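Local coordinates for protein orotate phosphoribosyltransferase (Aeropyrum pernix, PDB 2YZK) that probably catalyses the magnesium-dependent transfer of a ribosyl phosphate group from 5-phosphoribose 1-diphosphate to orotate, giving orotidine monophosphate in de novo pyrimidine biosynthesis, at residues Ala11-Arg14 with Gly15-Leu19; Ile29-Arg32 with Arg33-Gly36; Thr168-Lys172 with Leu173-Gly177. All coordinates share one frame; numbering follows the deposited sequence.

Overall arrangement
Contacts 1 and 3 lie at the surface, their centres about 19 and 21 Å from the centre of the chain, whereas contact 2 is partly buried, its centre about 12 Å away. The chemistry follows: contact 1 is apolar packing at a strand corner with no hydrogen bond across it, contact 2 is a polar 3-10 turn with a salt bridge and a dimer face, and contact 3 closes a helix with backbone bonds and CH-pi packing. Segment 11-14 touches both other contacts. Ala11 O probably accepts a hydrogen bond from Asp30 N (2.9 Å), and Val12 CG1 packs on Trp175 CZ3 (3.5 Å). Contacts 2 and 3 do not touch, their nearest atoms being about 6 Å apart.

Contact 1 (Ala11-Arg14 with Gly15-Leu19); sequences AVLR and GDFVL
The ring of Phe17 overlaps the backbone and one branch of Leu13, four residues earlier. Its CZ meets Leu13 CD2 at 4.0 Å, the one apolar side-chain to side-chain approach between 11-14 and 15-19, and the two side chains cross at about a right angle. The neighbouring ring atom does the rest: Phe17 CE2 lies 3.6 Å from Leu13 O and 4.0 Å from Arg14 C. Both backbone atoms meet the ring obliquely, and no hydrogen bond accompanies this packing. With chi1 at -43°, the Phe17 ring carbon CG sits beside its own backbone N, and the ring reaches back along the chain toward residues 13 and 14. The return follows a corner at Gly15, whose phi/psi of 176°/-152° is an extended conformation open to glycine. Strands 12-14 and 16-18 are not neighbours in one hairpin, because strand 24-29 lies between them. They flank it as the two outer strands of a small antiparallel sheet, to which Leu13 is tied by backbone hydrogen bonding with Tyr28, and Phe17 with Ser25. Leu19 touches Arg145, a predicted orotate-binding residue, which is consistent with this sheet belonging to the hood that covers the active site in type I phosphoribosyltransferases. Arg14 takes part through its backbone carbonyl carbon, beside Phe17 CE2. Beyond a bend at chi2, its guanidinium departs from the corner and serves Trp175, through an NH1 hydrogen bond to the backbone O and a cation-pi contact.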
# COMPACT_ATOMS: atom_id res chain seq x y z
N ALA A 11 -13.62 -12.23 4.73
CA ALA A 11 -13.47 -10.82 5.07
C ALA A 11 -14.51 -10.44 6.13
O ALA A 11 -14.47 -9.36 6.71
CB ALA A 11 -13.62 -9.95 3.83
N VAL A 12 -15.45 -11.35 6.35
CA VAL A 12 -16.49 -11.18 7.36
C VAL A 12 -16.46 -12.51 8.11
O VAL A 12 -16.89 -13.53 7.59
CB VAL A 12 -17.87 -10.96 6.72
CG1 VAL A 12 -18.93 -10.87 7.81
CG2 VAL A 12 -17.86 -9.67 5.91
N LEU A 13 -15.92 -12.48 9.32
CA LEU A 13 -15.78 -13.69 10.13
C LEU A 13 -16.65 -13.71 11.38
O LEU A 13 -16.70 -12.75 12.14
CB LEU A 13 -14.32 -13.86 10.54
CG LEU A 13 -13.96 -15.06 11.43
CD1 LEU A 13 -14.10 -16.34 10.63
CD2 LEU A 13 -12.54 -14.90 11.95
N ARG A 14 -17.32 -14.84 11.58
CA ARG A 14 -18.17 -15.05 12.74
C ARG A 14 -17.29 -15.45 13.92
O ARG A 14 -16.36 -16.24 13.77
CB ARG A 14 -19.17 -16.18 12.46
CG ARG A 14 -20.20 -16.37 13.55
CD ARG A 14 -21.39 -15.48 13.32
NE ARG A 14 -22.31 -15.48 14.45
CZ ARG A 14 -23.56 -15.04 14.39
NH1 ARG A 14 -24.04 -14.56 13.24
NH2 ARG A 14 -24.33 -15.07 15.47
N GLY A 15 -17.58 -14.90 15.10
CA GLY A 15 -16.80 -15.24 16.27
C GLY A 15 -17.20 -14.45 17.50
O GLY A 15 -18.35 -14.04 17.65
N ASP A 16 -16.24 -14.25 18.40
CA ASP A 16 -16.49 -13.51 19.63
C ASP A 16 -15.31 -12.57 19.77
O ASP A 16 -14.21 -12.98 20.16
CB ASP A 16 -16.57 -14.49 20.81
CG ASP A 16 -16.92 -13.81 22.11
OD1 ASP A 16 -17.40 -12.65 22.08
OD2 ASP A 16 -16.72 -14.43 23.17
N PHE A 17 -15.54 -11.30 19.45
CA PHE A 17 -14.47 -10.31 19.48
C PHE A 17 -14.80 -9.08 20.31
O PHE A 17 -15.94 -8.85 20.71
CB PHE A 17 -14.16 -9.86 18.05
CG PHE A 17 -14.11 -11.00 17.06
CD1 PHE A 17 -12.98 -11.80 16.96
CD2 PHE A 17 -15.21 -11.29 16.26
CE1 PHE A 17 -12.94 -12.88 16.07
CE2 PHE A 17 -15.19 -12.37 15.37
CZ PHE A 17 -14.05 -13.16 15.28
N VAL A 18 -13.76 -8.29 20.55
CA VAL A 18 -13.86 -7.03 21.28
C VAL A 18 -13.23 -6.01 20.35
O VAL A 18 -12.11 -6.22 19.88
CB VAL A 18 -13.06 -7.06 22.60
CG1 VAL A 18 -13.17 -5.71 23.30
CG2 VAL A 18 -13.58 -8.16 23.50
N LEU A 19 -13.94 -4.93 20.06
CA LEU A 19 -13.42 -3.90 19.17
C LEU A 19 -12.79 -2.74 19.95
O LEU A 19 -13.04 -2.58 21.15
CB LEU A 19 -14.55 -3.36 18.28
CG LEU A 19 -15.43 -4.46 17.68
CD1 LEU A 19 -16.52 -3.82 16.81
CD2 LEU A 19 -14.57 -5.42 16.87

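Contact 2 (Ile29-Arg32 with Arg33-Gly36); sequences IDMR and RLLG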
# COMPACT_ATOMS: atom_id res chain seq x y z
N ILE A 29 -14.30 -7.88 10.88
CA ILE A 29 -14.21 -7.44 9.49
C ILE A 29 -12.75 -7.26 9.08
O ILE A 29 -11.96 -6.67 9.82
CB ILE A 29 -14.96 -6.10 9.28
CG1 ILE A 29 -16.45 -6.30 9.51
CG2 ILE A 29 -14.69 -5.57 7.89
CD1 ILE A 29 -17.24 -6.77 8.29
N ASP A 30 -12.39 -7.78 7.92
CA ASP A 30 -11.02 -7.64 7.43
C ASP A 30 -11.01 -7.57 5.91
O ASP A 30 -10.94 -8.58 5.22
CB ASP A 30 -10.15 -8.80 7.90
CG ASP A 30 -8.68 -8.56 7.63
OD1 ASP A 30 -8.36 -7.51 7.03
OD2 ASP A 30 -7.84 -9.41 8.02
N MSE A 31 -11.07 -6.34 5.40
CA MSE A 31 -11.09 -6.10 3.96
C MSE A 31 -9.77 -6.50 3.29
O MSE A 31 -9.72 -6.68 2.07
CB MSE A 31 -11.37 -4.61 3.71
CG MSE A 31 -12.52 -4.32 2.77
SE MSE A 31 -14.09 -5.17 3.13
CE MSE A 31 -14.15 -5.21 4.93
N ARG A 32 -8.72 -6.64 4.09
CA ARG A 32 -7.42 -7.02 3.54
C ARG A 32 -7.48 -8.39 2.88
O ARG A 32 -6.73 -8.67 1.94
CB ARG A 32 -6.36 -7.02 4.65
CG ARG A 32 -6.08 -5.64 5.24
CD ARG A 32 -5.16 -5.74 6.45
NE ARG A 32 -5.72 -6.62 7.48
CZ ARG A 32 -5.13 -6.88 8.64
NH1 ARG A 32 -3.96 -6.32 8.94
NH2 ARG A 32 -5.71 -7.70 9.50
N ARG A 33 -8.38 -9.25 3.35
CA ARG A 33 -8.49 -10.59 2.78
C ARG A 33 -8.96 -10.61 1.33
O ARG A 33 -8.82 -11.62 0.65
CB ARG A 33 -9.39 -11.45 3.66
CG ARG A 33 -8.81 -11.68 5.05
CD ARG A 33 -9.72 -12.55 5.89
NE ARG A 33 -9.70 -13.95 5.48
CZ ARG A 33 -8.75 -14.82 5.83
NH1 ARG A 33 -7.73 -14.43 6.59
NH2 ARG A 33 -8.82 -16.08 5.43
N LEU A 34 -9.50 -9.50 0.85
CA LEU A 34 -9.94 -9.45 -0.54
C LEU A 34 -8.73 -9.33 -1.48
O LEU A 34 -8.82 -9.68 -2.66
CB LEU A 34 -10.85 -8.25 -0.77
CG LEU A 34 -12.12 -8.18 0.07
CD1 LEU A 34 -12.94 -6.99 -0.40
CD2 LEU A 34 -12.94 -9.46 -0.09
N LEU A 35 -7.62 -8.84 -0.95
CA LEU A 35 -6.42 -8.64 -1.76
C LEU A 35 -5.76 -9.91 -2.27
O LEU A 35 -5.12 -9.91 -3.31
CB LEU A 35 -5.39 -7.82 -0.97
CG LEU A 35 -5.87 -6.42 -0.57
CD1 LEU A 35 -4.89 -5.80 0.42
CD2 LEU A 35 -6.00 -5.55 -1.81
N GLY A 36 -5.94 -11.00 -1.53
CA GLY A 36 -5.33 -12.26 -1.92
C GLY A 36 -6.04 -13.04 -3.01
O GLY A 36 -5.76 -14.22 -3.21
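Three successive backbone hydrogen bonds join 29-32 to 33-36: Arg33 N to Asp30 O at 3.2 Å, Leu34 N to Met31 O at 3.1 Å, and Leu35 N to Arg32 O at 3.0 Å. The repeated i to i+3 spacing marks 3-10 winding.

The ionic part is centred on the Asp30 carboxylate, whose CG stands anti to the backbone N (chi1 -169°), a setting that goes with the group facing Arg32. Arg32 takes it side-on with two nitrogens: NE reaches OD1 at 2.8 Å, nearly straight at 168° and on the syn side, while NH2 meets OD2 at 3.1 Å from above the carboxylate plane. OD1 also accepts from Arg32 N at 3.1 Å, on the opposite face from NE. One oxygen thus ties both the backbone and the side chain of Arg32; these two donors, together with NH2 on OD2, should restrict the rotation of the carboxylate. Arg33 CG leans on Asp30 OD2 (3.9 Å), but its guanidinium passes on: NE bonds to Arg9 O and NH2 forms a salt bridge with Asp103 of the second subunit.

The apolar contacts lie along the turn. Met31, modelled as selenomethionine, and Leu34 run side by side in the same direction, with Met31 SE 4.1 Å from Leu34 CD1, and Leu34 continues onto helix 2-9 and Trp72. Leu35 folds over the carbonyl of Arg32 and packs against Tyr86 of the second subunit.

Asp30 OD1 bonding to the backbone N two residues on defines an Asx turn, here opening a 3-10 turn between strand 24-29 and helix 38-58, at the dimer interface and, through Met31, close to Val115 of the predicted phosphoribosyl diphosphate site.

Contact 3 (Thr168-Lys172 with Leu173-Gly177); sequences TILEK and LGWGG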
# COMPACT_ATOMS: atom_id res chain seq x y z
N THR A 168 -25.87 -3.34 6.07
CA THR A 168 -26.36 -3.95 4.85
C THR A 168 -25.69 -5.29 4.57
O THR A 168 -26.35 -6.24 4.15
CB THR A 168 -26.16 -3.01 3.64
OG1 THR A 168 -26.97 -1.84 3.81
CG2 THR A 168 -26.55 -3.71 2.34
N ILE A 169 -24.39 -5.38 4.82
CA ILE A 169 -23.67 -6.63 4.59
C ILE A 169 -24.16 -7.73 5.53
O ILE A 169 -24.35 -8.86 5.10
CB ILE A 169 -22.15 -6.45 4.78
CG1 ILE A 169 -21.59 -5.56 3.67
CG2 ILE A 169 -21.45 -7.80 4.77
CD1 ILE A 169 -20.19 -5.00 3.93
N LEU A 170 -24.35 -7.41 6.80
CA LEU A 170 -24.80 -8.42 7.75
C LEU A 170 -26.22 -8.89 7.44
O LEU A 170 -26.53 -10.07 7.59
CB LEU A 170 -24.72 -7.88 9.19
CG LEU A 170 -23.30 -7.57 9.69
CD1 LEU A 170 -23.36 -7.17 11.16
CD2 LEU A 170 -22.40 -8.80 9.52
N GLU A 171 -27.07 -7.97 7.00
CA GLU A 171 -28.44 -8.32 6.65
C GLU A 171 -28.45 -9.28 5.46
O GLU A 171 -29.14 -10.30 5.48
CB GLU A 171 -29.24 -7.06 6.30
CG GLU A 171 -30.45 -7.33 5.41
CD GLU A 171 -31.20 -6.06 5.05
OE1 GLU A 171 -32.02 -5.60 5.87
OE2 GLU A 171 -30.97 -5.53 3.94
N LYS A 172 -27.66 -8.96 4.44
CA LYS A 172 -27.57 -9.80 3.25
C LYS A 172 -27.09 -11.21 3.56
O LYS A 172 -27.50 -12.17 2.92
CB LYS A 172 -26.64 -9.16 2.21
CG LYS A 172 -27.35 -8.40 1.11
CD LYS A 172 -28.04 -7.15 1.63
CE LYS A 172 -28.88 -6.50 0.54
NZ LYS A 172 -28.08 -6.23 -0.69
N LEU A 173 -26.20 -11.32 4.54
CA LEU A 173 -25.66 -12.62 4.91
C LEU A 173 -26.53 -13.35 5.94
O LEU A 173 -26.19 -14.45 6.37
CB LEU A 173 -24.23 -12.46 5.44
CG LEU A 173 -23.24 -11.90 4.41
CD1 LEU A 173 -21.88 -11.64 5.06
CD2 LEU A 173 -23.10 -12.89 3.27
N GLY A 174 -27.65 -12.74 6.32
CA GLY A 174 -28.54 -13.35 7.29
C GLY A 174 -27.81 -13.63 8.59
O GLY A 174 -27.92 -14.71 9.19
N TRP A 175 -27.05 -12.64 9.03
CA TRP A 175 -26.25 -12.73 10.24
C TRP A 175 -27.02 -12.93 11.53
O TRP A 175 -26.62 -13.73 12.38
CB TRP A 175 -25.39 -11.47 10.35
CG TRP A 175 -24.15 -11.67 11.16
CD1 TRP A 175 -23.97 -11.40 12.48
CD2 TRP A 175 -22.92 -12.21 10.68
NE1 TRP A 175 -22.69 -11.73 12.86
CE2 TRP A 175 -22.02 -12.23 11.78
CE3 TRP A 175 -22.47 -12.68 9.44
CZ2 TRP A 175 -20.71 -12.70 11.67
CZ3 TRP A 175 -21.17 -13.14 9.33
CH2 TRP A 175 -20.30 -13.15 10.44
N GLY A 176 -28.13 -12.21 11.68
CA GLY A 176 -28.92 -12.32 12.90
C GLY A 176 -28.26 -11.50 13.99
O GLY A 176 -27.09 -11.14 13.89
N GLY A 177 -29.01 -11.18 15.04
CA GLY A 177 -28.46 -10.40 16.12
C GLY A 177 -29.49 -10.04 17.17
O GLY A 177 -30.67 -10.37 16.98
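A Schellman motif ends helix 166-172, and its two defining backbone bonds tie the following residues into the last turn. Trp175 N donates to Leu170 O at 3.0 Å, and inside that closure Gly174 N donates to Glu171 O, also at 3.0 Å. Gly174 provides the reversal, with a positive phi of 58°, a backbone region in which glycine is the least hindered residue. Leu173 N still makes the helical bond to Ile169 O at 3.1 Å; a second approach, to Leu170 O, is weak.

The side chains follow this backbone. Trp175 CG lies anti to the backbone N (chi1 -155°), which puts the indole beside Leu170. Leu170 CD2 lies over one face of it, 3.6 Å from Trp175 CD2 and offset toward the rim. From the centroid of the five-membered ring it stands at 3.9 Å, 23° off the normal, which meets the geometry of a CH-pi contact. Indole NE1 bonds to Ser26 OG, so the indole is held at its NH as well as over one face. Ile169 and Leu173, one helical turn apart, touch through CG2 and CD1 (3.9 Å), side by side and pointing the same way, and Leu173 goes on to touch Lys7 of helix 2-9 and Val12.

The pair Leu170 and Trp175, at positions C3 and C'', forms the apolar contact that accompanies a Schellman motif.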